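Local structure of clavulanic acid biosynthesis oligopeptide binding protein 2 (Streptomyces clavuligerus, 2WOL) at residues 334-338 with 526-530; 402-406 with 449-453. The protein probably binds oligopeptides as an extracellular solute-binding protein linked to the biosynthesis of clavulanic acid, a beta-lactamase inhibitor. One frame throughout, in Å; residues are numbered along the deposited sequence.

Contact 1 (334-338 with 526-530)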
loop_
_atom_site.group_PDB
_atom_site.type_symbol
_atom_site.label_atom_id
_atom_site.label_comp_id
_atom_site.label_asym_id
_atom_site.label_seq_id
_atom_site.Cartn_x
_atom_site.Cartn_y
_atom_site.Cartn_z
ATOM N N LEU A 334 -0.964 4.428 23.842
ATOM C CA LEU A 334 -0.440 4.535 22.484
ATOM C C LEU A 334 -1.565 4.544 21.452
ATOM O O LEU A 334 -1.510 5.292 20.475
ATOM C CB LEU A 334 0.575 3.421 22.204
ATOM C CG LEU A 334 1.924 3.627 22.907
ATOM C CD1 LEU A 334 2.638 2.308 23.153
ATOM C CD2 LEU A 334 2.801 4.575 22.106
ATOM N N GLN A 335 -2.590 3.727 21.684
ATOM C CA GLN A 335 -3.765 3.723 20.816
ATOM C C GLN A 335 -4.537 5.035 20.933
ATOM O O GLN A 335 -5.027 5.564 19.930
ATOM C CB GLN A 335 -4.671 2.542 21.143
ATOM C CG GLN A 335 -5.903 2.467 20.259
ATOM C CD GLN A 335 -6.657 1.179 20.435
ATOM O OE1 GLN A 335 -6.855 0.718 21.561
ATOM N NE2 GLN A 335 -7.088 0.582 19.323
ATOM N N ASP A 336 -4.639 5.559 22.152
ATOM C CA ASP A 336 -5.307 6.840 22.383
ATOM C C ASP A 336 -4.601 7.969 21.635
ATOM O O ASP A 336 -5.255 8.871 21.109
ATOM C CB ASP A 336 -5.416 7.149 23.879
ATOM C CG ASP A 336 -6.499 6.329 24.575
ATOM O OD1 ASP A 336 -7.226 5.580 23.892
ATOM O OD2 ASP A 336 -6.620 6.434 25.815
ATOM N N ALA A 337 -3.273 7.897 21.571
ATOM C CA ALA A 337 -2.485 8.856 20.799
ATOM C C ALA A 337 -2.785 8.736 19.305
ATOM O O ALA A 337 -2.623 9.700 18.557
ATOM C CB ALA A 337 -0.998 8.662 21.068
ATOM N N ARG A 338 -3.224 7.547 18.890
ATOM C CA ARG A 338 -3.537 7.249 17.492
ATOM C C ARG A 338 -5.015 7.509 17.141
ATOM O O ARG A 338 -5.416 7.363 15.982
ATOM C CB ARG A 338 -3.142 5.794 17.168
ATOM C CG ARG A 338 -3.071 5.450 15.680
ATOM C CD ARG A 338 -1.957 6.217 14.980
ATOM N NE ARG A 338 -2.388 6.717 13.678
ATOM C CZ ARG A 338 -1.669 7.526 12.903
ATOM N NH1 ARG A 338 -0.463 7.931 13.286
ATOM N NH2 ARG A 338 -2.155 7.925 11.734
ATOM N N LEU A 526 1.781 -1.567 17.163
ATOM C CA LEU A 526 0.839 -0.769 17.949
ATOM C C LEU A 526 -0.602 -1.067 17.557
ATOM O O LEU A 526 -1.342 -1.697 18.317
ATOM C CB LEU A 526 1.147 0.729 17.832
ATOM C CG LEU A 526 2.553 1.169 18.263
ATOM C CD1 LEU A 526 2.727 2.664 18.070
ATOM C CD2 LEU A 526 2.830 0.784 19.710
ATOM N N VAL A 527 -0.992 -0.616 16.369
ATOM C CA VAL A 527 -2.339 -0.867 15.860
ATOM C C VAL A 527 -2.320 -1.151 14.371
ATOM O O VAL A 527 -1.418 -0.699 13.662
ATOM C CB VAL A 527 -3.315 0.329 16.122
ATOM C CG1 VAL A 527 -3.511 0.574 17.620
ATOM C CG2 VAL A 527 -2.849 1.606 15.413
ATOM N N HIS A 528 -3.307 -1.916 13.913
ATOM C CA HIS A 528 -3.647 -1.942 12.498
ATOM C C HIS A 528 -4.638 -0.810 12.265
ATOM O O HIS A 528 -5.694 -0.737 12.915
ATOM C CB HIS A 528 -4.245 -3.282 12.084
ATOM C CG HIS A 528 -3.259 -4.407 12.085
ATOM N ND1 HIS A 528 -2.113 -4.398 11.319
ATOM C CD2 HIS A 528 -3.257 -5.584 12.752
ATOM C CE1 HIS A 528 -1.442 -5.518 11.521
ATOM N NE2 HIS A 528 -2.118 -6.257 12.382
ATOM N N ASP A 529 -4.279 0.079 11.347
ATOM C CA ASP A 529 -5.037 1.302 11.112
ATOM C C ASP A 529 -6.433 1.029 10.557
ATOM O O ASP A 529 -6.662 0.048 9.839
ATOM C CB ASP A 529 -4.254 2.288 10.238
ATOM C CG ASP A 529 -3.159 3.012 11.014
ATOM O OD1 ASP A 529 -3.429 3.483 12.144
ATOM O OD2 ASP A 529 -2.029 3.114 10.496
ATOM N N LYS A 530 -7.364 1.895 10.942
ATOM C CA LYS A 530 -8.711 1.906 10.393
ATOM C C LYS A 530 -9.017 3.315 9.917
ATOM O O LYS A 530 -8.317 4.267 10.268
ATOM C CB LYS A 530 -9.729 1.445 11.436
ATOM C CG LYS A 530 -9.649 -0.049 11.732
ATOM C CD LYS A 530 -10.593 -0.490 12.840
ATOM C CE LYS A 530 -12.051 -0.464 12.398
ATOM N NZ LYS A 530 -12.942 -1.044 13.438
#
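A helix laid over a classic beta bulge brings three side chains of 334-338, one apolar and two polar, against strand residues 526-530. Leu334 CD1 meets Leu526 CD2 at 3.8 Å, the two leucine side chains crossing at about a right angle. One helical step on, Gln335 lies over Val527: its CG and its amide nitrogen NE2 both come to within 4.0 Å of Val527 CG1. With CG anti to the backbone N (chi1 -179°) and the chain extended beyond it, Gln335 passes across this methyl at nearly a right angle, while NE2 makes a weak hydrogen bond to Gly344 O.

The bulge explains why two consecutive residues, Leu526 and Val527, both present their side chains to the helix: each is paired with His305 of strand 303-309, so the usual alternation of faces is interrupted. The mixed sheet that contains strands 303-309 and 523-534 belongs to one lobe of a type 2 periplasmic-binding-protein fold, in which helices pack on the faces of each lobe's sheet.

Arg338 has a double role. Its aliphatic CG packs on Val527 CG2 at 3.9 Å, after which the chain bends at chi2 (65°) and again at chi3, carrying the guanidinium to Asp529. In the Asp529 conformer described, one of two, Arg338 NE stands 3.7 Å from Asp529 OD1, a long and tentative salt bridge. The oxygen sits well out of the guanidinium plane, so any attraction is one of charge without a directed N-H; the two planar groups are turned 52° apart. Phe402 and Lys401 of helix 401-414 also touch the Arg338 side chain.

Contact 2 (402-406 with 449-453)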
loop_
_atom_site.group_PDB
_atom_site.type_symbol
_atom_site.label_atom_id
_atom_site.label_comp_id
_atom_site.label_asym_id
_atom_site.label_seq_id
_atom_site.Cartn_x
_atom_site.Cartn_y
_atom_site.Cartn_z
ATOM N N PHE A 402 2.122 11.348 14.429
ATOM C CA PHE A 402 3.323 10.589 14.771
ATOM C C PHE A 402 3.970 11.134 16.041
ATOM O O PHE A 402 4.519 10.365 16.836
ATOM C CB PHE A 402 4.328 10.626 13.615
ATOM C CG PHE A 402 4.060 9.622 12.524
ATOM C CD1 PHE A 402 2.776 9.134 12.284
ATOM C CD2 PHE A 402 5.100 9.190 11.709
ATOM C CE1 PHE A 402 2.540 8.216 11.263
ATOM C CE2 PHE A 402 4.873 8.278 10.684
ATOM C CZ PHE A 402 3.592 7.788 10.463
ATOM N N ARG A 403 3.914 12.456 16.217
ATOM C CA ARG A 403 4.468 13.110 17.406
ATOM C C ARG A 403 3.688 12.738 18.668
ATOM O O ARG A 403 4.287 12.475 19.716
ATOM C CB ARG A 403 4.529 14.636 17.226
ATOM C CG ARG A 403 5.013 15.414 18.456
ATOM C CD ARG A 403 6.401 14.968 18.903
ATOM N NE ARG A 403 6.731 15.426 20.253
ATOM C CZ ARG A 403 7.571 16.419 20.532
ATOM N NH1 ARG A 403 8.186 17.079 19.559
ATOM N NH2 ARG A 403 7.804 16.748 21.795
ATOM N N LEU A 404 2.362 12.707 18.559
ATOM C CA LEU A 404 1.515 12.271 19.670
ATOM C C LEU A 404 1.864 10.851 20.108
ATOM O O LEU A 404 1.937 10.566 21.304
ATOM C CB LEU A 404 0.028 12.361 19.307
ATOM C CG LEU A 404 -0.572 13.738 19.004
ATOM C CD1 LEU A 404 -2.042 13.592 18.638
ATOM C CD2 LEU A 404 -0.402 14.707 20.167
ATOM N N VAL A 405 2.086 9.973 19.133
ATOM C CA VAL A 405 2.512 8.602 19.412
ATOM C C VAL A 405 3.888 8.588 20.091
ATOM O O VAL A 405 4.081 7.890 21.092
ATOM C CB VAL A 405 2.479 7.724 18.135
ATOM C CG1 VAL A 405 3.166 6.378 18.365
ATOM C CG2 VAL A 405 1.038 7.517 17.675
ATOM N N ALA A 406 4.824 9.382 19.569
ATOM C CA ALA A 406 6.155 9.499 20.174
ATOM C C ALA A 406 6.077 9.915 21.644
ATOM O O ALA A 406 6.757 9.332 22.491
ATOM C CB ALA A 406 7.030 10.473 19.387
ATOM N N LEU A 449 12.029 4.640 16.233
ATOM C CA LEU A 449 11.408 5.379 15.130
ATOM C C LEU A 449 9.924 5.065 15.067
ATOM O O LEU A 449 9.534 3.893 15.126
ATOM C CB LEU A 449 12.057 5.002 13.794
ATOM C CG LEU A 449 13.505 5.444 13.563
ATOM C CD1 LEU A 449 14.119 4.694 12.389
ATOM C CD2 LEU A 449 13.553 6.958 13.328
ATOM N N VAL A 450 9.103 6.106 14.940
ATOM C CA VAL A 450 7.662 5.935 14.759
ATOM C C VAL A 450 7.346 5.956 13.273
ATOM O O VAL A 450 7.763 6.865 12.555
ATOM C CB VAL A 450 6.851 7.061 15.451
ATOM C CG1 VAL A 450 5.342 6.879 15.210
ATOM C CG2 VAL A 450 7.147 7.102 16.937
ATOM N N THR A 451 6.602 4.959 12.804
ATOM C CA THR A 451 6.175 4.971 11.413
ATOM C C THR A 451 4.888 4.189 11.181
ATOM O O THR A 451 4.358 3.563 12.096
ATOM C CB THR A 451 7.310 4.505 10.456
ATOM O OG1 THR A 451 7.004 4.920 9.119
ATOM C CG2 THR A 451 7.506 2.997 10.501
ATOM N N ASP A 452 4.377 4.268 9.958
ATOM C CA ASP A 452 3.297 3.399 9.519
ATOM C C ASP A 452 3.672 2.812 8.167
ATOM O O ASP A 452 4.521 3.365 7.465
ATOM C CB ASP A 452 1.944 4.124 9.501
ATOM C CG ASP A 452 1.831 5.171 8.404
ATOM O OD1 ASP A 452 2.854 5.742 7.970
ATOM O OD2 ASP A 452 0.686 5.441 7.984
ATOM N N TRP A 453 3.060 1.683 7.825
ATOM C CA TRP A 453 3.445 0.918 6.649
ATOM C C TRP A 453 2.241 0.190 6.077
ATOM O O TRP A 453 1.443 -0.378 6.821
ATOM C CB TRP A 453 4.530 -0.098 7.020
ATOM C CG TRP A 453 4.710 -1.200 6.015
ATOM C CD1 TRP A 453 4.301 -2.498 6.145
ATOM C CD2 TRP A 453 5.339 -1.104 4.730
ATOM N NE1 TRP A 453 4.637 -3.214 5.023
ATOM C CE2 TRP A 453 5.278 -2.387 4.139
ATOM C CE3 TRP A 453 5.950 -0.061 4.021
ATOM C CZ2 TRP A 453 5.803 -2.654 2.871
ATOM C CZ3 TRP A 453 6.482 -0.332 2.765
ATOM C CH2 TRP A 453 6.398 -1.617 2.203
#
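Phe402 and Val450 are the main partners where helix 401-414 covers strand 448-453, an example of the helix-on-sheet layering from which the lobes of periplasmic binding proteins are built. The local axes lie 8.6 Å apart at their closest approach.

Val450 inserts its two methyls among three helix residues. CG1, anti to the backbone N (chi1 178°), lies over one face of the Phe402 ring, 4.0 Å from Phe402 CG, and also reaches Val405 CG1 at 3.9 Å. The other branch, CG2, turns to Ala406, with 4.2 Å between Val450 CG2 and Ala406 CB; the small alanine lets the backbone itself approach this methyl. Thr397 of the neighbouring strand 391-398 touches Phe402, Ala406 and Val450 alike.

The phenyl group runs onward along the strand. Phe402 CD2 comes to 3.6 Å from Val450 O, a carbonyl hydrogen-bonded to Tyr430 OH, and Phe402 CE2 lies equally close to Thr451 CA. His305 also meets the ring, the two planes inclined to each other.

At the far end of the phenyl, Asp452 approaches the ring edge. Its CG stands between its own backbone N and carbonyl carbon (chi1 70°), a torsion that brings the carboxylate to the phenyl, with CG in the ring plane, the carboxylate plane turned 83° from the ring, and Asp452 OD1 3.3 Å from Phe402 CZ.

Chain order shows how contacts distant in sequence come to share one sheet. Of the four contacting elements, helix 331-337 comes first from the N terminus, followed by helix 401-414; strand 448-453 then closes contact 2, and the chain continues through further helices before strand 523-534 closes contact 1. The shorter loop is thus nested wholly within the longer. Strand 303-309, earlier in the chain, lies between the two closing strands and pairs antiparallel with both, so the contacts are built on one sheet, their centres 10 Å apart. They also touch directly: Ala337 CB lies 3.5 Å from Leu404 O, and Leu526 CD1 of strand 523-534 packs on Val405 CG1 of helix 401-414 at 3.8 Å.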